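Local coordinates for glycoside hydrolase family 5 (Aspergillus oryzae, PDB 6LA0), which hydrolyses glycosidic bonds as a rutinosidase of glycoside hydrolase family 5, and is predicted to release glucose from the non-reducing ends of 1,3-beta-glucans, at residues 29-34 with 331-336; 274-279 with 312-317; 303-308 with 342-347; 335-340 with 348-353. All blocks are in the same frame, centred on the assembly; numbering follows the deposited sequence.

Interaction 1: 29-34 with 331-336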
loop_
_atom_site.group_PDB
_atom_site.type_symbol
_atom_site.label_atom_id
_atom_site.label_comp_id
_atom_site.label_asym_id
_atom_site.label_seq_id
_atom_site.Cartn_x
_atom_site.Cartn_y
_atom_site.Cartn_z
ATOM N N VAL A 29 -0.777 -2.746 9.651
ATOM C CA VAL A 29 0.676 -2.744 9.526
ATOM C C VAL A 29 1.179 -1.546 10.319
ATOM O O VAL A 29 0.699 -0.427 10.107
ATOM C CB VAL A 29 1.111 -2.617 8.050
ATOM C CG1 VAL A 29 2.627 -2.480 7.933
ATOM C CG2 VAL A 29 0.608 -3.795 7.218
ATOM N N GLN A 30 2.126 -1.762 11.229
ATOM C CA GLN A 30 2.595 -0.688 12.101
ATOM C C GLN A 30 3.908 -0.114 11.583
ATOM O O GLN A 30 4.816 -0.863 11.214
ATOM C CB GLN A 30 2.779 -1.176 13.552
ATOM C CG GLN A 30 1.623 -2.007 14.107
ATOM C CD GLN A 30 0.291 -1.310 13.981
ATOM O OE1 GLN A 30 0.195 -0.091 14.153
ATOM N NE2 GLN A 30 -0.743 -2.066 13.663
ATOM N N GLU A 31 4.001 1.227 11.570
ATOM C CA GLU A 31 5.180 1.955 11.120
ATOM C C GLU A 31 5.395 3.170 12.015
ATOM O O GLU A 31 4.430 3.794 12.472
ATOM C CB GLU A 31 5.047 2.408 9.663
ATOM C CG GLU A 31 4.868 1.279 8.672
ATOM C CD GLU A 31 4.683 1.787 7.263
ATOM O OE1 GLU A 31 5.492 2.640 6.847
ATOM O OE2 GLU A 31 3.722 1.346 6.599
ATOM N N SER A 32 6.664 3.501 12.256
ATOM C CA SER A 32 7.002 4.496 13.272
ATOM C C SER A 32 6.473 5.889 12.914
ATOM O O SER A 32 6.039 6.641 13.791
ATOM C CB SER A 32 8.519 4.524 13.461
ATOM O OG SER A 32 9.160 5.082 12.321
ATOM N N THR A 33 6.515 6.252 11.630
ATOM C CA THR A 33 6.234 7.619 11.205
ATOM C C THR A 33 4.754 7.998 11.270
ATOM O O THR A 33 4.442 9.187 11.293
ATOM C CB THR A 33 6.734 7.801 9.774
ATOM O OG1 THR A 33 6.189 6.756 8.949
ATOM C CG2 THR A 33 8.246 7.684 9.735
ATOM N N ILE A 34 3.835 7.030 11.259
ATOM C CA ILE A 34 2.435 7.374 11.014
ATOM C C ILE A 34 1.738 7.834 12.290
ATOM O O ILE A 34 0.863 8.708 12.242
ATOM C CB ILE A 34 1.695 6.192 10.357
ATOM C CG1 ILE A 34 2.344 5.821 9.008
ATOM C CG2 ILE A 34 0.226 6.538 10.164
ATOM C CD1 ILE A 34 1.760 4.598 8.333
ATOM N N CYS A 331 -4.336 6.139 -4.837
ATOM C CA CYS A 331 -4.651 6.067 -3.407
ATOM C C CYS A 331 -3.620 6.881 -2.640
ATOM O O CYS A 331 -2.424 6.579 -2.700
ATOM C CB CYS A 331 -4.634 4.623 -2.889
ATOM S SG CYS A 331 -6.117 3.656 -3.288
ATOM N N TYR A 332 -4.075 7.860 -1.867
ATOM C CA TYR A 332 -3.137 8.678 -1.108
ATOM C C TYR A 332 -2.579 7.904 0.084
ATOM O O TYR A 332 -3.266 7.080 0.690
ATOM C CB TYR A 332 -3.825 9.967 -0.630
ATOM C CG TYR A 332 -2.871 11.077 -0.246
ATOM C CD1 TYR A 332 -2.394 11.984 -1.207
ATOM C CD2 TYR A 332 -2.449 11.233 1.069
ATOM C CE1 TYR A 332 -1.510 13.006 -0.852
ATOM C CE2 TYR A 332 -1.566 12.261 1.432
ATOM C CZ TYR A 332 -1.100 13.135 0.468
ATOM O OH TYR A 332 -0.223 14.139 0.851
ATOM N N TRP A 333 -1.313 8.180 0.423
ATOM C CA TRP A 333 -0.714 7.702 1.668
ATOM C C TRP A 333 -0.632 8.883 2.636
ATOM O O TRP A 333 0.234 9.745 2.478
ATOM C CB TRP A 333 0.679 7.108 1.439
ATOM C CG TRP A 333 1.159 6.373 2.659
ATOM C CD1 TRP A 333 1.751 6.915 3.774
ATOM C CD2 TRP A 333 1.037 4.968 2.917
ATOM N NE1 TRP A 333 2.014 5.926 4.697
ATOM C CE2 TRP A 333 1.590 4.725 4.194
ATOM C CE3 TRP A 333 0.520 3.886 2.187
ATOM C CZ2 TRP A 333 1.639 3.455 4.755
ATOM C CZ3 TRP A 333 0.576 2.618 2.751
ATOM C CH2 TRP A 333 1.129 2.418 4.027
ATOM N N THR A 334 -1.496 8.918 3.656
ATOM C CA THR A 334 -2.411 7.850 4.058
ATOM C C THR A 334 -3.657 8.524 4.674
ATOM O O THR A 334 -3.701 9.748 4.772
ATOM C CB THR A 334 -1.739 6.904 5.072
ATOM O OG1 THR A 334 -2.662 5.898 5.505
ATOM C CG2 THR A 334 -1.224 7.710 6.275
ATOM N N ALA A 335 -4.670 7.745 5.064
ATOM C CA ALA A 335 -5.942 8.341 5.484
ATOM C C ALA A 335 -5.777 9.225 6.717
ATOM O O ALA A 335 -6.294 10.356 6.762
ATOM C CB ALA A 335 -6.977 7.249 5.747
ATOM N N LYS A 336 -5.091 8.711 7.748
ATOM C CA LYS A 336 -4.836 9.424 8.999
ATOM C C LYS A 336 -3.357 9.323 9.365
ATOM O O LYS A 336 -2.760 8.243 9.294
ATOM C CB LYS A 336 -5.692 8.853 10.142
ATOM C CG LYS A 336 -7.187 8.916 9.870
ATOM C CD LYS A 336 -7.984 8.297 11.005
ATOM C CE LYS A 336 -8.351 9.335 12.054
ATOM N NZ LYS A 336 -9.278 8.783 13.118
HETATM O O HOH W 1 4.754 6.699 6.168
#

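Interaction 2: 274-279 with 312-317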
loop_
_atom_site.group_PDB
_atom_site.type_symbol
_atom_site.label_atom_id
_atom_site.label_comp_id
_atom_site.label_asym_id
_atom_site.label_seq_id
_atom_site.Cartn_x
_atom_site.Cartn_y
_atom_site.Cartn_z
ATOM N N THR A 274 7.053 24.009 -7.445
ATOM C CA THR A 274 7.302 23.328 -8.712
ATOM C C THR A 274 6.769 21.907 -8.735
ATOM O O THR A 274 6.960 21.194 -9.730
ATOM C CB THR A 274 8.803 23.326 -9.005
ATOM O OG1 THR A 274 9.493 22.727 -7.908
ATOM C CG2 THR A 274 9.318 24.779 -9.205
ATOM N N LEU A 275 6.111 21.483 -7.656
ATOM C CA LEU A 275 5.653 20.102 -7.592
ATOM C C LEU A 275 4.683 19.717 -8.703
ATOM O O LEU A 275 4.814 18.593 -9.214
ATOM C CB LEU A 275 5.031 19.807 -6.223
ATOM C CG LEU A 275 4.532 18.377 -6.053
ATOM C CD1 LEU A 275 5.665 17.353 -6.237
ATOM C CD2 LEU A 275 3.877 18.255 -4.684
ATOM N N PRO A 276 3.708 20.547 -9.119
ATOM C CA PRO A 276 2.745 20.055 -10.127
ATOM C C PRO A 276 3.388 19.607 -11.427
ATOM O O PRO A 276 2.995 18.568 -11.977
ATOM C CB PRO A 276 1.817 21.259 -10.345
ATOM C CG PRO A 276 1.909 22.037 -9.055
ATOM C CD PRO A 276 3.339 21.899 -8.639
ATOM N N ALA A 277 4.357 20.367 -11.942
ATOM C CA ALA A 277 5.074 19.933 -13.141
ATOM C C ALA A 277 5.630 18.524 -12.963
ATOM O O ALA A 277 5.538 17.691 -13.873
ATOM C CB ALA A 277 6.196 20.924 -13.474
ATOM N N ARG A 278 6.183 18.228 -11.783
ATOM C CA ARG A 278 6.748 16.900 -11.549
ATOM C C ARG A 278 5.662 15.838 -11.467
ATOM O O ARG A 278 5.846 14.717 -11.963
ATOM C CB ARG A 278 7.580 16.886 -10.267
ATOM C CG ARG A 278 8.837 16.031 -10.379
ATOM C CD ARG A 278 9.785 16.604 -11.437
ATOM N NE ARG A 278 10.421 17.848 -11.006
ATOM C CZ ARG A 278 11.544 17.916 -10.291
ATOM N NH1 ARG A 278 12.161 16.805 -9.902
ATOM N NH2 ARG A 278 12.049 19.103 -9.957
ATOM N N LEU A 279 4.539 16.158 -10.817
ATOM C CA LEU A 279 3.425 15.217 -10.741
ATOM C C LEU A 279 2.943 14.823 -12.129
ATOM O O LEU A 279 2.662 13.641 -12.389
ATOM C CB LEU A 279 2.269 15.819 -9.937
ATOM C CG LEU A 279 2.473 16.010 -8.428
ATOM C CD1 LEU A 279 1.503 17.064 -7.838
ATOM C CD2 LEU A 279 2.335 14.673 -7.697
ATOM N N ARG A 312 -0.940 23.316 -0.387
ATOM C CA ARG A 312 -1.359 21.926 -0.223
ATOM C C ARG A 312 -2.601 21.608 -1.047
ATOM O O ARG A 312 -2.690 20.534 -1.662
ATOM C CB ARG A 312 -1.614 21.613 1.250
ATOM C CG ARG A 312 -0.349 21.616 2.087
ATOM C CD ARG A 312 -0.654 21.392 3.569
ATOM N NE ARG A 312 -1.376 22.513 4.169
ATOM C CZ ARG A 312 -1.820 22.520 5.421
ATOM N NH1 ARG A 312 -1.607 21.468 6.202
ATOM N NH2 ARG A 312 -2.469 23.578 5.891
ATOM N N GLU A 313 -3.580 22.513 -1.062
ATOM C CA GLU A 313 -4.809 22.230 -1.795
ATOM C C GLU A 313 -4.535 22.115 -3.294
ATOM O O GLU A 313 -5.005 21.176 -3.961
ATOM C CB GLU A 313 -5.853 23.308 -1.512
ATOM C CG GLU A 313 -7.152 23.077 -2.268
ATOM C CD GLU A 313 -8.157 24.182 -2.060
ATOM O OE1 GLU A 313 -7.734 25.358 -1.918
ATOM O OE2 GLU A 313 -9.373 23.870 -2.057
ATOM N N ARG A 314 -3.764 23.059 -3.843
ATOM C CA ARG A 314 -3.460 23.017 -5.271
ATOM C C ARG A 314 -2.709 21.741 -5.627
ATOM O O ARG A 314 -3.043 21.060 -6.612
ATOM C CB ARG A 314 -2.657 24.266 -5.675
ATOM C CG ARG A 314 -2.279 24.307 -7.169
ATOM C CD ARG A 314 -1.111 25.243 -7.463
ATOM N NE ARG A 314 0.186 24.674 -7.078
ATOM C CZ ARG A 314 1.363 25.241 -7.334
ATOM N NH1 ARG A 314 1.426 26.382 -8.020
ATOM N NH2 ARG A 314 2.488 24.657 -6.935
ATOM N N ASN A 315 -1.740 21.356 -4.791
ATOM C CA ASN A 315 -0.853 20.249 -5.131
ATOM C C ASN A 315 -1.544 18.884 -5.004
ATOM O O ASN A 315 -1.363 18.020 -5.872
ATOM C CB ASN A 315 0.411 20.323 -4.267
ATOM C CG ASN A 315 1.311 21.514 -4.628
ATOM O OD1 ASN A 315 1.226 22.083 -5.729
ATOM N ND2 ASN A 315 2.190 21.885 -3.703
ATOM N N VAL A 316 -2.335 18.652 -3.946
ATOM C CA VAL A 316 -3.030 17.365 -3.857
ATOM C C VAL A 316 -4.036 17.240 -4.996
ATOM O O VAL A 316 -4.199 16.161 -5.584
ATOM C CB VAL A 316 -3.691 17.162 -2.470
ATOM C CG1 VAL A 316 -4.881 18.095 -2.255
ATOM C CG2 VAL A 316 -4.156 15.711 -2.309
ATOM N N ASN A 317 -4.685 18.349 -5.371
ATOM C CA ASN A 317 -5.655 18.240 -6.452
ATOM C C ASN A 317 -4.959 18.071 -7.798
ATOM O O ASN A 317 -5.488 17.382 -8.681
ATOM C CB ASN A 317 -6.584 19.451 -6.448
ATOM C CG ASN A 317 -7.718 19.299 -5.458
ATOM O OD1 ASN A 317 -8.543 18.384 -5.578
ATOM N ND2 ASN A 317 -7.761 20.180 -4.464
#

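Interaction 3: 303-308 with 342-347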
loop_
_atom_site.group_PDB
_atom_site.type_symbol
_atom_site.label_atom_id
_atom_site.label_comp_id
_atom_site.label_asym_id
_atom_site.label_seq_id
_atom_site.Cartn_x
_atom_site.Cartn_y
_atom_site.Cartn_z
ATOM N N THR A 303 7.580 17.487 -0.265
ATOM C CA THR A 303 8.758 17.591 -1.113
ATOM C C THR A 303 9.994 17.685 -0.230
ATOM O O THR A 303 9.903 17.946 0.971
ATOM C CB THR A 303 8.657 18.803 -2.048
ATOM O OG1 THR A 303 8.527 19.997 -1.262
ATOM C CG2 THR A 303 7.436 18.660 -2.946
ATOM N N LEU A 304 11.161 17.435 -0.821
ATOM C CA LEU A 304 12.371 17.526 -0.015
ATOM C C LEU A 304 12.593 18.952 0.484
ATOM O O LEU A 304 12.940 19.153 1.655
ATOM C CB LEU A 304 13.581 17.032 -0.800
ATOM C CG LEU A 304 14.928 17.133 -0.085
ATOM C CD1 LEU A 304 14.913 16.321 1.206
ATOM C CD2 LEU A 304 16.038 16.660 -1.004
ATOM N N TYR A 305 12.352 19.955 -0.371
ATOM C CA TYR A 305 12.638 21.355 -0.046
ATOM C C TYR A 305 11.385 22.228 -0.050
ATOM O O TYR A 305 10.399 21.935 -0.733
ATOM C CB TYR A 305 13.654 21.952 -1.031
ATOM C CG TYR A 305 15.000 21.275 -1.017
ATOM C CD1 TYR A 305 15.788 21.285 0.124
ATOM C CD2 TYR A 305 15.476 20.611 -2.143
ATOM C CE1 TYR A 305 17.019 20.662 0.141
ATOM C CE2 TYR A 305 16.710 19.987 -2.131
ATOM C CZ TYR A 305 17.474 20.021 -0.986
ATOM O OH TYR A 305 18.701 19.406 -0.955
ATOM N N GLN A 306 11.430 23.295 0.758
ATOM C CA GLN A 306 10.490 24.419 0.709
ATOM C C GLN A 306 9.026 23.976 0.691
ATOM O O GLN A 306 8.260 24.308 -0.213
ATOM C CB GLN A 306 10.800 25.310 -0.494
ATOM C CG GLN A 306 12.078 26.089 -0.325
ATOM C CD GLN A 306 12.319 27.036 -1.469
ATOM O OE1 GLN A 306 11.771 28.141 -1.499
ATOM N NE2 GLN A 306 13.141 26.612 -2.426
ATOM N N ASN A 307 8.629 23.250 1.737
ATOM C CA ASN A 307 7.237 22.837 1.845
ATOM C C ASN A 307 6.351 24.011 2.239
ATOM O O ASN A 307 6.717 24.820 3.098
ATOM C CB ASN A 307 7.091 21.719 2.869
ATOM C CG ASN A 307 7.597 20.390 2.351
ATOM O OD1 ASN A 307 6.898 19.686 1.611
ATOM N ND2 ASN A 307 8.826 20.045 2.724
ATOM N N SER A 308 5.156 24.069 1.647
ATOM C CA SER A 308 4.271 25.219 1.812
ATOM C C SER A 308 2.884 24.762 2.244
ATOM O O SER A 308 2.240 23.984 1.530
ATOM C CB SER A 308 4.186 26.012 0.498
ATOM O OG SER A 308 2.932 26.658 0.401
ATOM N N THR A 342 9.930 16.928 11.620
ATOM C CA THR A 342 9.907 18.191 10.895
ATOM C C THR A 342 10.234 17.957 9.420
ATOM O O THR A 342 10.834 16.944 9.037
ATOM C CB THR A 342 10.886 19.201 11.501
ATOM O OG1 THR A 342 10.583 20.516 11.005
ATOM C CG2 THR A 342 12.324 18.859 11.137
ATOM N N VAL A 343 9.801 18.903 8.585
ATOM C CA VAL A 343 10.129 18.918 7.164
ATOM C C VAL A 343 10.793 20.253 6.853
ATOM O O VAL A 343 10.712 21.212 7.631
ATOM C CB VAL A 343 8.892 18.714 6.265
ATOM C CG1 VAL A 343 8.079 17.516 6.739
ATOM C CG2 VAL A 343 8.049 19.979 6.242
ATOM N N ASN A 344 11.465 20.307 5.704
ATOM C CA ASN A 344 12.098 21.548 5.272
ATOM C C ASN A 344 11.021 22.536 4.851
ATOM O O ASN A 344 10.185 22.218 3.999
ATOM C CB ASN A 344 13.064 21.295 4.118
ATOM C CG ASN A 344 14.269 20.479 4.530
ATOM O OD1 ASN A 344 14.742 20.579 5.667
ATOM N ND2 ASN A 344 14.764 19.644 3.613
ATOM N N GLY A 345 11.039 23.719 5.448
ATOM C CA GLY A 345 10.012 24.718 5.204
ATOM C C GLY A 345 8.993 24.769 6.338
ATOM O O GLY A 345 9.360 24.802 7.517
ATOM N N GLN A 346 7.712 24.749 5.978
ATOM C CA GLN A 346 6.631 24.955 6.936
ATOM C C GLN A 346 6.124 23.627 7.504
ATOM O O GLN A 346 5.711 22.735 6.754
ATOM C CB GLN A 346 5.500 25.739 6.265
ATOM C CG GLN A 346 5.952 27.145 5.803
ATOM C CD GLN A 346 4.935 27.871 4.945
ATOM O OE1 GLN A 346 3.864 27.350 4.645
ATOM N NE2 GLN A 346 5.281 29.092 4.523
ATOM N N GLY A 347 6.151 23.503 8.831
ATOM C CA GLY A 347 5.393 22.465 9.508
ATOM C C GLY A 347 6.136 21.158 9.704
ATOM O O GLY A 347 7.368 21.085 9.725
HETATM O O HOH W 2 11.570 18.125 3.909
#

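Interaction 4: 335-340 with 348-353. With NAG (2-acetamido-2-deoxy-beta-D-glucopyranose), chain F.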
loop_
_atom_site.group_PDB
_atom_site.type_symbol
_atom_site.label_atom_id
_atom_site.label_comp_id
_atom_site.label_asym_id
_atom_site.label_seq_id
_atom_site.Cartn_x
_atom_site.Cartn_y
_atom_site.Cartn_z
ATOM N N ALA A 335 -4.670 7.745 5.064
ATOM C CA ALA A 335 -5.942 8.341 5.484
ATOM C C ALA A 335 -5.777 9.225 6.717
ATOM O O ALA A 335 -6.294 10.356 6.762
ATOM C CB ALA A 335 -6.977 7.249 5.747
ATOM N N LYS A 336 -5.091 8.711 7.748
ATOM C CA LYS A 336 -4.836 9.424 8.999
ATOM C C LYS A 336 -3.357 9.323 9.365
ATOM O O LYS A 336 -2.760 8.243 9.294
ATOM C CB LYS A 336 -5.692 8.853 10.142
ATOM C CG LYS A 336 -7.187 8.916 9.870
ATOM C CD LYS A 336 -7.984 8.297 11.005
ATOM C CE LYS A 336 -8.351 9.335 12.054
ATOM N NZ LYS A 336 -9.278 8.783 13.118
ATOM N N PHE A 337 -2.779 10.444 9.791
ATOM C CA PHE A 337 -1.338 10.554 9.991
ATOM C C PHE A 337 -1.076 11.636 11.032
ATOM O O PHE A 337 -1.520 12.777 10.857
ATOM C CB PHE A 337 -0.637 10.915 8.669
ATOM C CG PHE A 337 0.873 10.839 8.713
ATOM C CD1 PHE A 337 1.622 11.831 9.333
ATOM C CD2 PHE A 337 1.544 9.804 8.069
ATOM C CE1 PHE A 337 3.003 11.783 9.350
ATOM C CE2 PHE A 337 2.939 9.754 8.081
ATOM C CZ PHE A 337 3.658 10.738 8.736
ATOM N N SER A 338 -0.318 11.289 12.084
ATOM C CA SER A 338 0.015 12.245 13.131
ATOM C C SER A 338 1.504 12.299 13.471
ATOM O O SER A 338 1.868 12.935 14.466
ATOM C CB SER A 338 -0.795 11.939 14.397
ATOM O OG SER A 338 -0.440 10.675 14.908
ATOM N N GLY A 339 2.377 11.687 12.676
ATOM C CA GLY A 339 3.805 11.805 12.944
ATOM C C GLY A 339 4.281 13.251 12.891
ATOM O O GLY A 339 3.852 14.038 12.042
ATOM N N ASN A 340 5.209 13.605 13.792
ATOM C CA ASN A 340 5.583 15.006 13.987
ATOM C C ASN A 340 7.016 15.322 13.571
ATOM O O ASN A 340 7.557 16.349 13.994
ATOM C CB ASN A 340 5.371 15.432 15.443
ATOM C CG ASN A 340 6.128 14.569 16.431
ATOM O OD1 ASN A 340 6.883 13.675 16.061
ATOM N ND2 ASN A 340 5.934 14.850 17.713
ATOM N N THR A 348 5.344 20.099 9.887
ATOM C CA THR A 348 5.840 18.745 10.098
ATOM C C THR A 348 5.202 17.818 9.064
ATOM O O THR A 348 4.301 18.209 8.325
ATOM C CB THR A 348 5.503 18.228 11.506
ATOM O OG1 THR A 348 4.116 17.890 11.539
ATOM C CG2 THR A 348 5.777 19.287 12.582
ATOM N N GLN A 349 5.614 16.545 9.063
ATOM C CA GLN A 349 5.012 15.600 8.120
ATOM C C GLN A 349 3.501 15.503 8.310
ATOM O O GLN A 349 2.770 15.262 7.342
ATOM C CB GLN A 349 5.653 14.212 8.262
ATOM C CG GLN A 349 7.137 14.169 7.877
ATOM C CD GLN A 349 7.648 12.750 7.692
ATOM O OE1 GLN A 349 7.609 11.947 8.619
ATOM N NE2 GLN A 349 8.136 12.436 6.488
ATOM N N ALA A 350 3.007 15.719 9.538
ATOM C CA ALA A 350 1.575 15.566 9.778
ATOM C C ALA A 350 0.748 16.610 9.049
ATOM O O ALA A 350 -0.459 16.405 8.864
ATOM C CB ALA A 350 1.264 15.625 11.277
ATOM N N ASP A 351 1.367 17.703 8.600
ATOM C CA ASP A 351 0.660 18.694 7.810
ATOM C C ASP A 351 0.539 18.297 6.337
ATOM O O ASP A 351 -0.283 18.881 5.623
ATOM C CB ASP A 351 1.361 20.058 7.960
ATOM C CG ASP A 351 1.460 20.514 9.439
ATOM O OD1 ASP A 351 0.394 20.702 10.051
ATOM O OD2 ASP A 351 2.588 20.658 9.980
ATOM N N TYR A 352 1.288 17.284 5.878
ATOM C CA TYR A 352 1.325 16.917 4.465
ATOM C C TYR A 352 0.913 15.485 4.162
ATOM O O TYR A 352 0.562 15.203 3.005
ATOM C CB TYR A 352 2.732 17.158 3.890
ATOM C CG TYR A 352 3.147 18.590 4.064
ATOM C CD1 TYR A 352 2.869 19.532 3.083
ATOM C CD2 TYR A 352 3.793 19.014 5.223
ATOM C CE1 TYR A 352 3.228 20.857 3.246
ATOM C CE2 TYR A 352 4.162 20.353 5.400
ATOM C CZ TYR A 352 3.876 21.264 4.401
ATOM O OH TYR A 352 4.229 22.584 4.554
ATOM N N TRP A 353 0.933 14.581 5.143
ATOM C CA TRP A 353 0.626 13.174 4.907
ATOM C C TRP A 353 -0.736 12.765 5.445
ATOM O O TRP A 353 -1.077 11.574 5.404
ATOM C CB TRP A 353 1.692 12.286 5.542
ATOM C CG TRP A 353 3.056 12.397 4.968
ATOM C CD1 TRP A 353 3.945 13.398 5.163
ATOM C CD2 TRP A 353 3.712 11.426 4.138
ATOM N NE1 TRP A 353 5.119 13.130 4.495
ATOM C CE2 TRP A 353 4.998 11.922 3.854
ATOM C CE3 TRP A 353 3.335 10.187 3.606
ATOM C CZ2 TRP A 353 5.913 11.224 3.064
ATOM C CZ3 TRP A 353 4.246 9.492 2.820
ATOM C CH2 TRP A 353 5.517 10.014 2.557
HETATM C C1 NAG F . 6.538 14.088 18.768
HETATM C C2 NAG F . 7.255 14.950 19.815
HETATM C C3 NAG F . 7.575 14.129 21.068
HETATM C C4 NAG F . 6.342 13.397 21.580
HETATM C C5 NAG F . 5.709 12.590 20.453
HETATM C C6 NAG F . 4.405 11.939 20.849
HETATM C C7 NAG F . 8.596 16.804 18.916
HETATM C C8 NAG F . 9.931 17.212 18.362
HETATM N N2 NAG F . 8.474 15.518 19.263
HETATM O O3 NAG F . 8.073 15.001 22.076
HETATM O O4 NAG F . 6.701 12.515 22.639
HETATM O O5 NAG F . 5.412 13.460 19.353
HETATM O O6 NAG F . 3.431 12.901 21.238
HETATM O O7 NAG F . 7.672 17.601 19.038
#

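Interaction 1: 29-34 with 331-336
Ile34 and Glu31 close on Trp333 in a buried, largely apolar contact between two loops, one following strand 19-23 and the other leaving strand 329-332. Ile34 does most of the touching: its CD1 lies 3.8 Å from Trp333 CZ2 and comes almost as close to NE1 of the same indole, and the two side chains cross at about a right angle. CG1 is anti to the carbonyl carbon (chi1 -60°), which leaves the CG2 branch anti to the backbone N; that methyl meets the Lys336 carbonyl (Ile34 CG2 to Lys336 O, 3.5 Å). Glu31 arrives from another direction, tip to tip with the indole: OE2 stands 3.5 Å from Trp333 CZ2, and the carboxylate and ring planes are 39° apart. A water bridges Thr33 OG1 (3.1 Å) and the indole, accepting a weak bond from Trp333 NE1 (3.2 Å).

Strands 19-23 and 329-332 are neighbours in the parallel sheet, and here the first and last strands of the family 5 TIM barrel come together. The peptide between Trp333 and Thr334 is cis, a non-proline cis bond well known after the last barrel strand in this enzyme clan, where the tryptophan commonly lines the sugar-binding cleft. Thr334 folds back so that its CB sits over one indole face, offset toward the rim, while its OG1 bonds to Asn23 O at the end of strand 19-23 and Gly25 N just after it. Strand 87-92 adds Pro91 to the packing around Trp333. Lys336 NZ forms a salt bridge with Asp76, and Lys336 O accepts from Tyr71 OH.

Interaction 2: 274-279 with 312-317
Pro276 of helix 275-279 meets Arg314 and Asn315 of helix 312-317, and the evidence for a close, nearly parallel pairing is an axis separation of 9.8 Å with N-to-C directions only 8° apart. A grip within helix 312-317 prepares this surface. Arg314 holds Asn315 side-on with two nitrogens on one oxygen: Arg314 NE to Asn315 OD1 is 3.1 Å, and Arg314 NH2 to the same OD1 is also 3.1 Å. Asn315 OD1 lies essentially in the guanidinium plane; NH2 approaches it on a lone pair in the carbonyl plane, whereas NE stands above that plane. Both charged-to-amide bonds would be expected to polarise the carbonyl of Asn315. The same two side chains are also tied to the loop leading into helix 275-285, with Arg314 NH2 bonded to Glu273 O and Asn315 ND2 to Ser272 O.

Van der Waals contacts then bridge the helices. The bend of the Arg314 chain at chi3 (76°) turns NE out of the extended line, and the guanidinium that follows lays one face over Pro276 CG. Arg314 NH2 is 3.4 Å from Pro276 CD, while Asn315 OD1 is 3.4 Å from Pro276 CG, so the proline ring rests against the gripped pair. Deeper in, the contacts are apolar or carbonyl-to-methyl: Leu275 CD2 stands 4.1 Å from Asn315 CB, and Leu279 CD1 packs 3.6 Å from Asn315 O.

These are consecutive outer helices of the barrel, linked through strand 294-303; Leu275 and Leu279 lie against Tyr265 of strand 257-265, and Leu275 also touches Ile301.

Interaction 3: 303-308 with 342-347
Asn307 reaches from the loop after strand 294-303 to Val343, Asn344 and Gln346. Its CB is 3.3 Å from Asn344 O and also lies near Val343 CG2. Chi1 (-75°) sets CG beside the backbone N, and from there ND2 and the backbone N converge on one acceptor: Asn307 N gives Asn344 O a bond of 2.9 Å. Asn307 ND2 donates to Asn344 O at 2.9 Å, with an N-H...O angle of 160° and the donor in the carbonyl plane. ND2 also gives its other hydrogen to Thr303 O, while Asn307 OD1 takes a bond from Thr303 N on a lone pair at 3.0 Å. Across the tip, Val343 CG2 touches Asn307 ND2 at 3.6 Å, the two side chains crossing at about a right angle.

Asn307 O accepts from Gln346 N at 3.0 Å, which with the Asn307 N bond makes a single beta bridge to Gly345. A CB on Gly345 would clash with Asn307 N and, at its backbone angles, jam against Asn344 O. At the outer end Asn344 ND2 bonds Leu304 O at 2.7 Å, and a water links that oxygen to Asn344 N.

All the polar atoms of the Asn307 side chain are therefore engaged, and its flat amide is fixed in rotation from both ends. The chemistry implies that this join of two barrel-end loops depends chiefly on directed hydrogen bonds, with little apolar contact.

Interaction 4: 335-340 with 348-353
Phe337 and Trp353 lie side by side, pointing the same way, and form an offset stack: the Phe337 ring and the five-membered ring of Trp353 have centroids 4.9 Å apart and planes at 22°. Nearer still is Trp353 CB, 3.5 Å from the Phe337 centroid and only 13° off the ring normal, a CH-pi contact over the centre of the face. With CG anti to the backbone N (chi1 -171°), Phe337 carries CG to within contact of Trp353 CB. Along the ring, Phe337 CE1 meets Gln349 CB at 3.8 Å and Phe337 CD1 meets Ala350 CA at 3.8 Å, while the Gln349 amide stands almost perpendicular to the ring.

Further along, Ala350 CB presses to 3.1 Å from Gly339 O, and Thr348 CG2 packs 3.7 Å from Asn340 O. Thr348 OG1 accepts from Ala350 N, making an ST turn, and Asp351 OD2 takes the Thr348 N-H. Asn340 points away and carries an N-linked glycan, its ND2 joined to C1 of the sugar; OD1 bonds Ser36.

Both segments belong to the connection between strand 329-332 and helix 355-360. Gln349 and Trp353 both bond Gln302 of strand 294-303, and Tyr352 packs on Ile301 of that strand.

From the N terminus, the loop after the first strand, 29-34, waits almost the whole chain for 331-336, so interaction 1 closes the longest loop and joins the loops after the first and last barrel strands. Within that span, interaction 2 pairs helices 275-285 and 312-326. Interaction 3 starts between the segments of interaction 2 and ends beyond 336, so it crosses interactions 1 and 2. Interaction 4 begins on 335-336, where interaction 1 ends, and folds the final connection on itself; 342-347 lies in its turn, so interactions 3 and 4 cross too. Tyr352 OH bonding Gln346 O, and Arg312 bonding Asp351 O, tie the last three together.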